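Local coordinates for protein FdhC (Acinetobacter nosocomialis, PDB 5KTC) that probably transfers a 3-hydroxybutanoyl group from coenzyme A to the amino group of a dTDP-linked 3-amino-3,6-dideoxygalactose, as a sugar N-acyltransferase of the GNAT superfamily, at residues T11-V16 with F66-S71; S75-V80 with I98-K103; N88-C93 with L123-S128; V132-D137 with E156-I161. One frame throughout, in Å; residues are numbered along the deposited sequence. Where two conformers were deposited one is given.

Contact 1 (T11-V16 with F66-S71)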
# COMPACT_ATOMS: atom_id res chain seq x y z
N THR A 11 6.31 -10.39 -4.69
CA THR A 11 5.46 -10.19 -3.50
C THR A 11 4.02 -10.54 -3.78
O THR A 11 3.63 -10.68 -4.93
CB THR A 11 5.50 -8.72 -3.01
OG1 THR A 11 5.14 -7.90 -4.11
CG2 THR A 11 6.88 -8.30 -2.47
N TYR A 12 3.22 -10.68 -2.70
CA TYR A 12 1.81 -10.84 -2.80
C TYR A 12 1.18 -10.26 -1.55
O TYR A 12 1.87 -10.02 -0.56
CB TYR A 12 1.39 -12.29 -2.97
CG TYR A 12 1.75 -13.25 -1.88
CD1 TYR A 12 2.96 -13.93 -1.88
CD2 TYR A 12 0.89 -13.50 -0.84
CE1 TYR A 12 3.28 -14.86 -0.91
CE2 TYR A 12 1.21 -14.42 0.16
CZ TYR A 12 2.42 -15.09 0.15
OH TYR A 12 2.80 -15.96 1.19
N LEU A 13 -0.09 -9.97 -1.65
CA LEU A 13 -0.85 -9.35 -0.56
C LEU A 13 -1.99 -10.24 -0.19
O LEU A 13 -2.62 -10.81 -1.04
CB LEU A 13 -1.48 -8.00 -0.97
CG LEU A 13 -0.65 -6.82 -1.50
CD1 LEU A 13 -1.27 -5.45 -1.30
CD2 LEU A 13 0.79 -6.78 -1.14
N ARG A 14 -2.35 -10.24 1.09
CA ARG A 14 -3.60 -10.88 1.54
C ARG A 14 -4.20 -10.13 2.69
O ARG A 14 -3.46 -9.45 3.44
CB ARG A 14 -3.38 -12.35 1.87
CG ARG A 14 -2.53 -12.60 3.10
CD ARG A 14 -3.19 -13.58 4.09
NE ARG A 14 -2.33 -13.82 5.22
CZ ARG A 14 -2.27 -13.11 6.34
NH1 ARG A 14 -3.11 -12.10 6.55
NH2 ARG A 14 -1.36 -13.44 7.27
N LEU A 15 -5.53 -10.23 2.84
CA LEU A 15 -6.19 -9.43 3.90
C LEU A 15 -5.72 -9.75 5.31
O LEU A 15 -5.49 -10.92 5.66
CB LEU A 15 -7.69 -9.62 3.81
CG LEU A 15 -8.33 -9.04 2.53
CD1 LEU A 15 -9.80 -9.41 2.34
CD2 LEU A 15 -8.18 -7.53 2.52
N VAL A 16 -5.59 -8.69 6.12
CA VAL A 16 -5.23 -8.81 7.54
C VAL A 16 -6.23 -9.66 8.33
O VAL A 16 -7.45 -9.57 8.08
CB VAL A 16 -5.07 -7.40 8.16
CG1 VAL A 16 -5.00 -7.41 9.68
CG2 VAL A 16 -3.81 -6.80 7.58
N PHE A 66 -3.95 -5.05 4.25
CA PHE A 66 -3.20 -6.20 3.76
C PHE A 66 -1.85 -6.38 4.43
O PHE A 66 -1.17 -5.41 4.76
CB PHE A 66 -2.94 -6.09 2.24
CG PHE A 66 -4.19 -5.96 1.41
CD1 PHE A 66 -4.76 -4.75 1.21
CD2 PHE A 66 -4.74 -7.06 0.79
CE1 PHE A 66 -5.91 -4.58 0.47
CE2 PHE A 66 -5.89 -6.95 0.05
CZ PHE A 66 -6.49 -5.70 -0.13
N ILE A 67 -1.49 -7.64 4.64
CA ILE A 67 -0.11 -8.02 4.89
C ILE A 67 0.56 -8.21 3.50
O ILE A 67 -0.08 -8.77 2.62
CB ILE A 67 0.02 -9.33 5.67
CG1 ILE A 67 -0.79 -9.27 6.96
CG2 ILE A 67 1.48 -9.64 5.92
CD1 ILE A 67 -0.38 -8.18 7.94
N ILE A 68 1.77 -7.69 3.39
CA ILE A 68 2.61 -7.84 2.24
C ILE A 68 3.54 -9.02 2.54
O ILE A 68 4.19 -9.02 3.60
CB ILE A 68 3.44 -6.59 1.93
CG1 ILE A 68 2.56 -5.33 1.78
CG2 ILE A 68 4.25 -6.85 0.66
CD1 ILE A 68 3.37 -4.04 1.67
N PHE A 69 3.65 -9.96 1.61
CA PHE A 69 4.47 -11.18 1.76
C PHE A 69 5.51 -11.24 0.67
O PHE A 69 5.24 -10.77 -0.41
CB PHE A 69 3.61 -12.45 1.64
CG PHE A 69 2.89 -12.81 2.90
CD1 PHE A 69 1.59 -12.29 3.16
CD2 PHE A 69 3.51 -13.68 3.82
CE1 PHE A 69 0.94 -12.64 4.35
CE2 PHE A 69 2.85 -14.00 5.00
CZ PHE A 69 1.57 -13.48 5.25
N ARG A 70 6.67 -11.80 0.97
CA ARG A 70 7.60 -12.21 -0.08
C ARG A 70 7.26 -13.63 -0.59
O ARG A 70 7.02 -14.57 0.19
CB ARG A 70 9.04 -11.93 0.24
CG ARG A 70 9.68 -12.75 1.28
CD ARG A 70 11.07 -12.26 1.54
NE ARG A 70 11.96 -12.71 0.46
CZ ARG A 70 13.13 -12.19 0.18
NH1 ARG A 70 13.57 -11.11 0.81
NH2 ARG A 70 13.85 -12.71 -0.81
N SER A 71 7.14 -13.71 -1.91
CA SER A 71 6.72 -14.90 -2.61
C SER A 71 7.66 -16.09 -2.49
O SER A 71 7.18 -17.20 -2.58
CB SER A 71 6.66 -14.61 -4.12
OG SER A 71 5.70 -13.59 -4.32
O HOH W 1 4.21 -13.43 -6.30
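Tyr12 O accepts the N-H of Phe69 at 2.8 Å, the shortest of four backbone bonds by which strand 11-15, at one margin of the mixed GNAT sheet, runs antiparallel to strand 63-70. Tyr12 N returns a bond to Phe69 O, and Arg14 with Ile67 forms a second hydrogen-bonded pair. On one face the large, partly exposed side chains of Tyr12, Arg14 and Phe69 cover the strands, with Ile67 buried beside them. Tyr12 CG stands between its backbone N and carbonyl carbon (chi1 61°), and the ring beyond it leans over the neighbouring strand. Phe69 CB lies over that ring, 3.4 Å from its centroid and shifted toward the rim, as a CH-pi contact. The two aromatic planes are nearly parallel, 6° apart, but slid so far that they barely overlap. Arg14 meets the edge of the Phe69 ring, with NH2 3.6 Å from CZ and the guanidinium steeply inclined to it. Its NH1 is held twice, by Leu15 O at 2.8 Å, close to the guanidinium plane, and by a salt bridge to Asp20, which together should fix the group's rotation. Leu13 and Ile68 form an apolar patch on the other face, as suits a side turned toward helix 107-122; Leu13 CD2 lies 3.7 Å from Ile68 CG1, the two chains side by side. Thr11 OG1, a polar exception there, is satisfied by Glu110. Farther along, Phe66 meets Phe4, a magnesium-site residue, edge-to-face, while Leu15 CD2 sits over one face of the Phe66 ring, 3.8 Å from its centroid.

Contact 2 (S75-V80 with I98-K103). With COA (coenzyme A), chain D.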
# COMPACT_ATOMS: atom_id res chain seq x y z
N SER A 75 7.02 -15.33 3.63
CA SER A 75 7.27 -14.68 4.88
C SER A 75 6.76 -13.23 4.80
O SER A 75 6.87 -12.60 3.73
CB SER A 75 8.76 -14.75 5.23
OG SER A 75 9.57 -13.86 4.50
N PRO A 76 6.26 -12.69 5.93
CA PRO A 76 5.64 -11.38 5.93
C PRO A 76 6.68 -10.31 5.97
O PRO A 76 7.67 -10.44 6.69
CB PRO A 76 4.81 -11.41 7.20
CG PRO A 76 5.57 -12.28 8.13
CD PRO A 76 6.13 -13.35 7.25
N ILE A 77 6.53 -9.30 5.11
CA ILE A 77 7.51 -8.21 4.99
C ILE A 77 6.88 -6.82 5.17
O ILE A 77 7.59 -5.86 5.17
CB ILE A 77 8.24 -8.27 3.64
CG1 ILE A 77 7.24 -8.24 2.44
CG2 ILE A 77 9.08 -9.57 3.54
CD1 ILE A 77 7.96 -7.97 1.13
N GLY A 78 5.56 -6.72 5.37
CA GLY A 78 4.99 -5.41 5.65
C GLY A 78 3.49 -5.31 5.60
O GLY A 78 2.78 -6.32 5.66
N THR A 79 3.01 -4.04 5.51
CA THR A 79 1.62 -3.76 5.54
C THR A 79 1.26 -2.73 4.52
O THR A 79 2.10 -1.91 4.09
CB THR A 79 1.14 -3.23 6.91
OG1 THR A 79 1.83 -2.01 7.25
CG2 THR A 79 1.36 -4.27 7.92
N VAL A 80 -0.02 -2.72 4.14
CA VAL A 80 -0.53 -1.57 3.37
C VAL A 80 -2.02 -1.54 3.47
O VAL A 80 -2.65 -2.60 3.68
CB VAL A 80 -0.03 -1.58 1.89
CG1 VAL A 80 -0.71 -2.71 1.09
CG2 VAL A 80 -0.23 -0.21 1.23
N ILE A 98 4.31 0.05 5.03
CA ILE A 98 5.52 -0.27 5.77
C ILE A 98 6.14 -1.54 5.21
O ILE A 98 5.45 -2.52 4.96
CB ILE A 98 5.30 -0.49 7.27
CG1 ILE A 98 4.43 0.62 7.91
CG2 ILE A 98 6.64 -0.48 7.96
CD1 ILE A 98 3.81 0.33 9.24
N LEU A 99 7.45 -1.49 4.98
CA LEU A 99 8.20 -2.69 4.57
C LEU A 99 9.43 -2.87 5.50
O LEU A 99 10.13 -1.89 5.75
CB LEU A 99 8.66 -2.53 3.13
CG LEU A 99 7.57 -2.66 2.06
CD1 LEU A 99 8.14 -2.26 0.72
CD2 LEU A 99 6.98 -4.06 1.96
N ASN A 100 9.69 -4.10 5.95
CA ASN A 100 10.80 -4.30 6.92
C ASN A 100 12.05 -4.72 6.17
O ASN A 100 12.04 -4.81 4.93
CB ASN A 100 10.42 -5.32 8.01
CG ASN A 100 10.17 -6.72 7.48
OD1 ASN A 100 10.64 -7.13 6.44
ND2 ASN A 100 9.35 -7.47 8.23
N GLU A 101 13.13 -4.98 6.91
CA GLU A 101 14.42 -5.43 6.34
C GLU A 101 14.38 -6.62 5.40
O GLU A 101 15.23 -6.72 4.54
CB GLU A 101 15.37 -5.84 7.48
CG GLU A 101 16.61 -4.99 7.61
CD GLU A 101 17.48 -5.43 8.79
OE1 GLU A 101 17.02 -6.29 9.59
OE2 GLU A 101 18.63 -4.93 8.91
N HIS A 102 13.43 -7.51 5.59
CA HIS A 102 13.36 -8.78 4.81
C HIS A 102 12.61 -8.59 3.51
O HIS A 102 12.43 -9.51 2.78
CB HIS A 102 12.77 -9.96 5.63
CG HIS A 102 12.94 -11.33 5.01
ND1 HIS A 102 14.12 -11.78 4.45
CD2 HIS A 102 12.08 -12.37 4.92
CE1 HIS A 102 13.96 -13.00 3.99
NE2 HIS A 102 12.73 -13.39 4.26
N LYS A 103 12.23 -7.35 3.20
CA LYS A 103 11.54 -7.04 1.99
C LYS A 103 12.39 -7.44 0.77
O LYS A 103 13.62 -7.40 0.82
CB LYS A 103 11.24 -5.50 1.91
CG LYS A 103 12.51 -4.63 1.76
CD LYS A 103 12.28 -3.14 1.82
CE LYS A 103 13.61 -2.37 1.75
NZ LYS A 103 13.44 -0.94 2.10
N1A COA D . 10.78 2.79 -10.99
C2A COA D . 11.80 1.91 -10.86
N3A COA D . 12.39 1.65 -9.69
C4A COA D . 11.91 2.23 -8.60
C5A COA D . 10.77 3.17 -8.66
C6A COA D . 10.21 3.44 -9.97
N6A COA D . 9.19 4.28 -10.13
N7A COA D . 10.52 3.58 -7.42
C8A COA D . 11.42 2.97 -6.62
N9A COA D . 12.26 2.17 -7.34
C1B COA D . 13.35 1.32 -6.81
C2B COA D . 14.16 2.12 -5.78
O2B COA D . 15.21 2.91 -6.37
C3B COA D . 14.65 1.04 -4.87
O3B COA D . 15.74 0.38 -5.53
P3B COA D . 17.24 0.60 -5.00
O7A COA D . 17.43 -0.65 -4.12
O8A COA D . 17.84 0.52 -6.38
O9A COA D . 17.29 1.92 -4.27
C4B COA D . 13.48 0.07 -4.83
O4B COA D . 12.80 0.21 -6.09
C5B COA D . 12.60 0.25 -3.61
O5B COA D . 12.10 1.57 -3.56
P1A COA D . 12.41 2.48 -2.31
O1A COA D . 11.97 3.89 -2.64
O2A COA D . 13.73 2.21 -1.65
O3A COA D . 11.32 2.08 -1.19
P2A COA D . 11.43 1.34 0.18
O4A COA D . 11.91 -0.08 0.07
O5A COA D . 12.15 2.19 1.21
O6A COA D . 9.90 1.23 0.62
CBP COA D . 8.50 2.31 2.30
CCP COA D . 9.20 2.43 0.93
CDP COA D . 7.84 3.64 2.56
CEP COA D . 7.45 1.21 2.27
CAP COA D . 9.56 1.99 3.38
OAP COA D . 10.67 2.92 3.14
C9P COA D . 9.06 2.05 4.76
O9P COA D . 8.44 1.14 5.36
N8P COA D . 9.31 3.22 5.37
C7P COA D . 8.87 3.45 6.70
C6P COA D . 7.39 3.61 6.89
C5P COA D . 6.91 4.83 6.16
O5P COA D . 7.50 5.91 6.33
N4P COA D . 5.89 4.67 5.33
C3P COA D . 5.42 5.74 4.46
C2P COA D . 4.58 6.79 5.21
S1P COA D . 4.27 8.21 4.10
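Ser75 OG lies at the edge of the His102 imidazole, near its plane; as this ring was modelled in two conformers, the contact is tentative. Asp73 OD1 hydrogen-bonds to the serine, and OD2 to His102 NE2 in this conformer. The second flat group, the Asn100 amide, sets its CG 3.6 Å from Ile77 O. Asn100 OD1 accepts the backbone N-H of His102 from above the carbonyl plane, an Asx turn that overlaps the type I turn from Asn100 to Lys103, after the hairpin of strands 75-86 and 91-99. On its other side strand 75-86 makes a classic beta bulge with strand 63-70, Ile77 and Gly78 both facing Ile68. Ile77 O takes Asn100 N at 2.8 Å, and Thr79 with Ile98 forms a hydrogen-bonded pair. Gly78, at backbone angles natural to glycine and lacking CB, lets Ile98 O within 3.0 Å of its CA. Ile77 CD1 packs against Leu99 CD2, both beside helix 107-122. This end of strand 91-99 lines the coenzyme A pocket: Leu99 N gives a nearly straight bond (167°) to the pantetheine carbonyl O9P at 2.8 Å, the strand-like pairing familiar from GNAT enzymes. Lys103 extends beyond CG, and its NZ reaches pyrophosphate oxygen O4A at 2.7 Å, where a cation suits the phosphate charge. On the far face, Thr79 OG1, bonded to Ser96 O, touches Ile98 CD1 at 3.7 Å.

Contact 3 (N88-C93 with L123-S128)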
# COMPACT_ATOMS: atom_id res chain seq x y z
N ASN A 88 -17.73 11.67 -5.85
CA ASN A 88 -17.76 12.87 -6.68
C ASN A 88 -16.44 13.71 -6.70
O ASN A 88 -16.47 14.89 -6.38
CB ASN A 88 -18.93 13.75 -6.23
CG ASN A 88 -20.22 12.99 -6.27
OD1 ASN A 88 -20.82 12.85 -7.32
ND2 ASN A 88 -20.61 12.42 -5.14
N PRO A 89 -15.29 13.15 -7.10
CA PRO A 89 -15.20 11.83 -7.72
C PRO A 89 -14.98 10.68 -6.66
O PRO A 89 -14.80 10.92 -5.46
CB PRO A 89 -14.02 12.00 -8.69
CG PRO A 89 -13.14 13.09 -8.06
CD PRO A 89 -13.99 13.85 -7.07
N LYS A 90 -15.07 9.45 -7.12
CA LYS A 90 -14.98 8.33 -6.24
C LYS A 90 -13.49 8.23 -5.81
O LYS A 90 -12.63 8.09 -6.66
CB LYS A 90 -15.47 7.11 -6.96
CG LYS A 90 -16.06 6.08 -6.03
CD LYS A 90 -16.98 5.16 -6.82
CE LYS A 90 -17.36 3.96 -5.99
NZ LYS A 90 -16.17 3.13 -5.66
N SER A 91 -13.20 8.38 -4.52
CA SER A 91 -11.80 8.45 -4.06
C SER A 91 -11.50 7.52 -2.92
O SER A 91 -12.39 7.21 -2.07
CB SER A 91 -11.40 9.89 -3.71
OG SER A 91 -12.05 10.27 -2.54
N PHE A 92 -10.28 6.99 -2.91
CA PHE A 92 -9.83 6.18 -1.78
C PHE A 92 -8.52 6.76 -1.28
O PHE A 92 -7.81 7.32 -2.05
CB PHE A 92 -9.66 4.67 -2.10
CG PHE A 92 -8.51 4.35 -3.02
CD1 PHE A 92 -8.63 4.49 -4.40
CD2 PHE A 92 -7.31 3.89 -2.51
CE1 PHE A 92 -7.57 4.20 -5.25
CE2 PHE A 92 -6.25 3.60 -3.37
CZ PHE A 92 -6.39 3.73 -4.73
N CYS A 93 -8.28 6.66 0.02
CA CYS A 93 -6.94 6.90 0.56
C CYS A 93 -6.14 5.57 0.66
O CYS A 93 -6.70 4.49 0.80
CB CYS A 93 -7.01 7.54 1.95
SG CYS A 93 -7.91 9.15 1.92
N LEU A 123 -11.83 -2.26 -7.19
CA LEU A 123 -12.87 -1.53 -6.51
C LEU A 123 -13.50 -0.40 -7.26
O LEU A 123 -14.36 0.25 -6.71
CB LEU A 123 -12.28 -1.03 -5.16
CG LEU A 123 -11.86 -2.09 -4.18
CD1 LEU A 123 -11.12 -1.47 -3.02
CD2 LEU A 123 -13.01 -2.91 -3.68
N GLY A 124 -13.08 -0.10 -8.48
CA GLY A 124 -13.76 0.95 -9.23
C GLY A 124 -13.67 2.39 -8.78
O GLY A 124 -14.53 3.18 -9.09
N PHE A 125 -12.60 2.78 -8.06
CA PHE A 125 -12.45 4.22 -7.72
C PHE A 125 -11.94 5.00 -8.90
O PHE A 125 -11.40 4.41 -9.84
CB PHE A 125 -11.49 4.40 -6.52
CG PHE A 125 -12.08 3.95 -5.23
CD1 PHE A 125 -12.84 4.81 -4.49
CD2 PHE A 125 -11.87 2.71 -4.76
CE1 PHE A 125 -13.42 4.41 -3.30
CE2 PHE A 125 -12.40 2.29 -3.55
CZ PHE A 125 -13.17 3.15 -2.82
N GLU A 126 -12.02 6.31 -8.81
CA GLU A 126 -11.47 7.21 -9.81
C GLU A 126 -10.20 7.95 -9.43
O GLU A 126 -9.43 8.31 -10.30
CB GLU A 126 -12.53 8.24 -10.23
CG GLU A 126 -13.63 7.67 -11.14
CD GLU A 126 -13.11 7.04 -12.45
OE1 GLU A 126 -13.40 5.83 -12.68
OE2 GLU A 126 -12.42 7.75 -13.24
N GLN A 127 -10.02 8.20 -8.13
CA GLN A 127 -8.87 8.97 -7.62
C GLN A 127 -8.33 8.35 -6.34
O GLN A 127 -9.11 7.81 -5.58
CB GLN A 127 -9.33 10.36 -7.13
CG GLN A 127 -9.73 11.40 -8.12
CD GLN A 127 -9.35 12.81 -7.56
OE1 GLN A 127 -9.52 13.16 -6.33
NE2 GLN A 127 -8.79 13.61 -8.47
N SER A 128 -7.03 8.57 -6.07
CA SER A 128 -6.45 8.09 -4.83
C SER A 128 -5.91 9.32 -4.15
O SER A 128 -5.39 10.17 -4.81
CB SER A 128 -5.34 7.10 -5.08
OG SER A 128 -5.00 6.56 -3.84
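Phe92 CG lies between its backbone N and carbonyl carbon (chi1 69°), and Phe125 CG is anti to its carbonyl carbon (chi1 -72°); the two rings beyond meet obliquely at the start of a beta-alpha-beta unit. In it, strand 91-99 and strand 127-133 run parallel, joined by helix 107-122. Phe125 is held on both faces. Phe92 CB stands over the centre of one, 3.7 Å from the centroid in a CH-pi contact. Over the opposite face comes Lys90, whose chain bends at its last torsion and puts NZ 3.9 Å from the same centroid, a cation-pi interaction. Leu123 O, near the end of the helix, lies 3.6 Å from that NZ, where carbonyl oxygens would probably favour the positive charge. Gly124, the first residue to leave the helical conformation, has positive phi, which glycine takes easily. Lys90 O is gripped by two donors, Glu126 N at 2.9 Å and Gln127 N at 3.0 Å, and Phe92 N continues the parallel pairing by binding Gln127 O. More aromatic rings close the interior: Phe120 from the helix meets Phe92 edge-to-face, and Phe85 approaches Phe125. Gln127, on the sheet face shared with Ser91, packs its aliphatic CG 3.8 Å from Pro89 CG, just after a cis peptide bond, while its OE1 binds His129. Ser128 OG lies over the Phe92 ring, 3.2 Å from CE2, small enough to fit beneath the aromatic group, and donates a weak bond of 3.4 Å to Phe92 O.

Contact 4 (V132-D137 with E156-I161). With COA (coenzyme A), chain D.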
# COMPACT_ATOMS: atom_id res chain seq x y z
N VAL A 132 2.29 12.31 2.97
CA VAL A 132 3.62 11.86 3.33
C VAL A 132 4.24 12.95 4.19
O VAL A 132 4.15 14.14 3.83
CB VAL A 132 4.48 11.71 2.09
CG1 VAL A 132 5.88 11.25 2.41
CG2 VAL A 132 3.81 10.76 1.08
N MET A 133 4.80 12.60 5.33
CA MET A 133 5.39 13.63 6.20
C MET A 133 6.54 14.35 5.56
O MET A 133 7.35 13.76 4.91
CB MET A 133 5.84 13.05 7.54
CG MET A 133 4.67 12.84 8.51
SD MET A 133 5.23 12.51 10.21
CE MET A 133 5.68 14.16 10.80
N LYS A 134 6.61 15.65 5.78
CA LYS A 134 7.76 16.41 5.37
C LYS A 134 8.95 15.80 6.13
O LYS A 134 8.79 15.40 7.23
CB LYS A 134 7.50 17.87 5.72
CG LYS A 134 6.42 18.53 4.89
CD LYS A 134 6.24 20.00 5.33
CE LYS A 134 5.91 20.95 4.19
NZ LYS A 134 4.94 22.00 4.71
N GLY A 135 10.08 15.64 5.47
CA GLY A 135 11.23 14.92 6.01
C GLY A 135 11.38 13.52 5.47
O GLY A 135 12.50 13.00 5.46
N ASN A 136 10.29 12.90 4.98
CA ASN A 136 10.33 11.50 4.45
C ASN A 136 10.70 11.48 2.98
O ASN A 136 9.95 11.02 2.08
CB ASN A 136 8.98 10.83 4.73
CG ASN A 136 9.06 9.30 4.79
OD1 ASN A 136 10.11 8.70 4.61
ND2 ASN A 136 7.93 8.69 5.07
N ASP A 137 11.93 11.95 2.74
CA ASP A 137 12.29 12.56 1.49
C ASP A 137 12.24 11.56 0.36
O ASP A 137 11.72 11.84 -0.73
CB ASP A 137 13.67 13.29 1.62
CG ASP A 137 13.63 14.43 2.63
OD1 ASP A 137 12.62 15.17 2.62
OD2 ASP A 137 14.56 14.59 3.47
N GLU A 156 2.98 19.55 8.73
CA GLU A 156 3.47 18.17 8.85
C GLU A 156 3.70 17.44 7.54
O GLU A 156 4.67 16.67 7.43
CB GLU A 156 2.44 17.33 9.54
CG GLU A 156 2.19 17.62 10.95
CD GLU A 156 1.03 16.81 11.48
OE1 GLU A 156 0.50 17.33 12.49
OE2 GLU A 156 0.66 15.69 10.98
N ASN A 157 2.77 17.63 6.61
CA ASN A 157 2.59 16.77 5.41
C ASN A 157 2.61 17.48 4.08
O ASN A 157 2.36 18.70 3.99
CB ASN A 157 1.19 16.13 5.47
CG ASN A 157 0.99 15.22 6.65
OD1 ASN A 157 1.93 14.57 7.06
ND2 ASN A 157 -0.23 15.15 7.20
N ILE A 158 2.91 16.71 3.06
CA ILE A 158 2.55 17.00 1.72
C ILE A 158 1.41 16.05 1.33
O ILE A 158 1.43 14.86 1.69
CB ILE A 158 3.72 16.98 0.80
CG1 ILE A 158 4.70 18.08 1.23
CG2 ILE A 158 3.26 17.21 -0.67
CD1 ILE A 158 6.06 17.89 0.61
N TYR A 159 0.38 16.62 0.67
CA TYR A 159 -0.85 15.90 0.30
C TYR A 159 -0.80 15.65 -1.20
O TYR A 159 -0.44 16.56 -1.99
CB TYR A 159 -2.07 16.74 0.64
CG TYR A 159 -2.20 16.88 2.08
CD1 TYR A 159 -2.77 15.88 2.82
CD2 TYR A 159 -1.61 17.96 2.75
CE1 TYR A 159 -2.80 15.92 4.16
CE2 TYR A 159 -1.66 18.04 4.11
CZ TYR A 159 -2.25 17.05 4.82
OH TYR A 159 -2.32 17.02 6.20
N TYR A 160 -1.12 14.42 -1.59
CA TYR A 160 -1.02 14.02 -2.97
C TYR A 160 -2.33 13.44 -3.45
O TYR A 160 -3.10 12.91 -2.66
CB TYR A 160 0.05 12.92 -3.14
CG TYR A 160 1.46 13.38 -2.87
CD1 TYR A 160 2.01 13.29 -1.60
CD2 TYR A 160 2.24 13.87 -3.90
CE1 TYR A 160 3.30 13.77 -1.36
CE2 TYR A 160 3.54 14.28 -3.67
CZ TYR A 160 4.05 14.22 -2.40
OH TYR A 160 5.33 14.66 -2.23
N ILE A 161 -2.50 13.45 -4.76
CA ILE A 161 -3.48 12.60 -5.41
C ILE A 161 -2.82 11.82 -6.56
O ILE A 161 -1.83 12.22 -7.17
CB ILE A 161 -4.76 13.28 -5.94
CG1 ILE A 161 -4.52 13.98 -7.22
CG2 ILE A 161 -5.39 14.22 -4.92
CD1 ILE A 161 -3.50 15.05 -7.13
N1A COA D . 10.78 2.79 -10.99
C2A COA D . 11.80 1.91 -10.86
N3A COA D . 12.39 1.65 -9.69
C4A COA D . 11.91 2.23 -8.60
C5A COA D . 10.77 3.17 -8.66
C6A COA D . 10.21 3.44 -9.97
N6A COA D . 9.19 4.28 -10.13
N7A COA D . 10.52 3.58 -7.42
C8A COA D . 11.42 2.97 -6.62
N9A COA D . 12.26 2.17 -7.34
C1B COA D . 13.35 1.32 -6.81
C2B COA D . 14.16 2.12 -5.78
O2B COA D . 15.21 2.91 -6.37
C3B COA D . 14.65 1.04 -4.87
O3B COA D . 15.74 0.38 -5.53
P3B COA D . 17.24 0.60 -5.00
O7A COA D . 17.43 -0.65 -4.12
O8A COA D . 17.84 0.52 -6.38
O9A COA D . 17.29 1.92 -4.27
C4B COA D . 13.48 0.07 -4.83
O4B COA D . 12.80 0.21 -6.09
C5B COA D . 12.60 0.25 -3.61
O5B COA D . 12.10 1.57 -3.56
P1A COA D . 12.41 2.48 -2.31
O1A COA D . 11.97 3.89 -2.64
O2A COA D . 13.73 2.21 -1.65
O3A COA D . 11.32 2.08 -1.19
P2A COA D . 11.43 1.34 0.18
O4A COA D . 11.91 -0.08 0.07
O5A COA D . 12.15 2.19 1.21
O6A COA D . 9.90 1.23 0.62
CBP COA D . 8.50 2.31 2.30
CCP COA D . 9.20 2.43 0.93
CDP COA D . 7.84 3.64 2.56
CEP COA D . 7.45 1.21 2.27
CAP COA D . 9.56 1.99 3.38
OAP COA D . 10.67 2.92 3.14
C9P COA D . 9.06 2.05 4.76
O9P COA D . 8.44 1.14 5.36
N8P COA D . 9.31 3.22 5.37
C7P COA D . 8.87 3.45 6.70
C6P COA D . 7.39 3.61 6.89
C5P COA D . 6.91 4.83 6.16
O5P COA D . 7.50 5.91 6.33
N4P COA D . 5.89 4.67 5.33
C3P COA D . 5.42 5.74 4.46
C2P COA D . 4.58 6.79 5.21
S1P COA D . 4.27 8.21 4.10
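Val132 CG2 touches Tyr160 CE1 at 3.9 Å, while its CG1 lies 3.8 Å from the coenzyme A sulfur S1P. This short, branched side chain lines the thiol end of the pocket at the tip of strand 127-133, which pairs antiparallel with strand 157-163 in the GNAT sheet. Just beyond the strand, Asn136 ND2 donates to the pantetheine carbonyl O5P at 3.1 Å. Its CG is anti to the backbone N (chi1 -155°), with the amide beyond it turned to the cofactor. A type II turn from Met133 to Asn136 brings this residue round, closed by Asn136 N to Met133 O, with Gly135 in the place that favours positive phi; helix 137-146 follows at once. Backbone bonds fix the strand itself: Val132 and Ile158 exchange two, and Lys134 N binds Glu156 O at 2.7 Å. Farther out, His140 of that helix bonds to Tyr160 OH, which probably helps to position the ring that Val132 touches obliquely. Lys134 passes its aliphatic CG by Ile158 CG1, and its NZ binds Asp154 O and makes a salt bridge with Glu153. Asn157 ND2, with the acceptor close to its amide plane, gives Tyr159 OH a nearly straight bond of 3.0 Å.

Overall arrangement
All four contacts belong to one seven-stranded sheet. Contacts 1 and 2 adjoin, their centres about 9 Å apart: Ile68 O and Ile77 N tie strands 63-70 and 75-86, and Arg70 NH1 separately reaches His102 O in the turn. Contacts 2 and 3 occupy opposite ends of strand 91-99, and contacts 3 and 4 share strand 127-133. Each is partly buried, yet the chemistry shifts: contact 1 pairs a largely buried face centred on Leu13 and Ile68 with a more exposed aromatic and guanidinium face, and contact 3 builds an aromatic interior away from the cofactor. Contacts 2 and 4 both bind coenzyme A, one at the pyrophosphate and carbonyl O9P, the other at carbonyl O5P and the thiol.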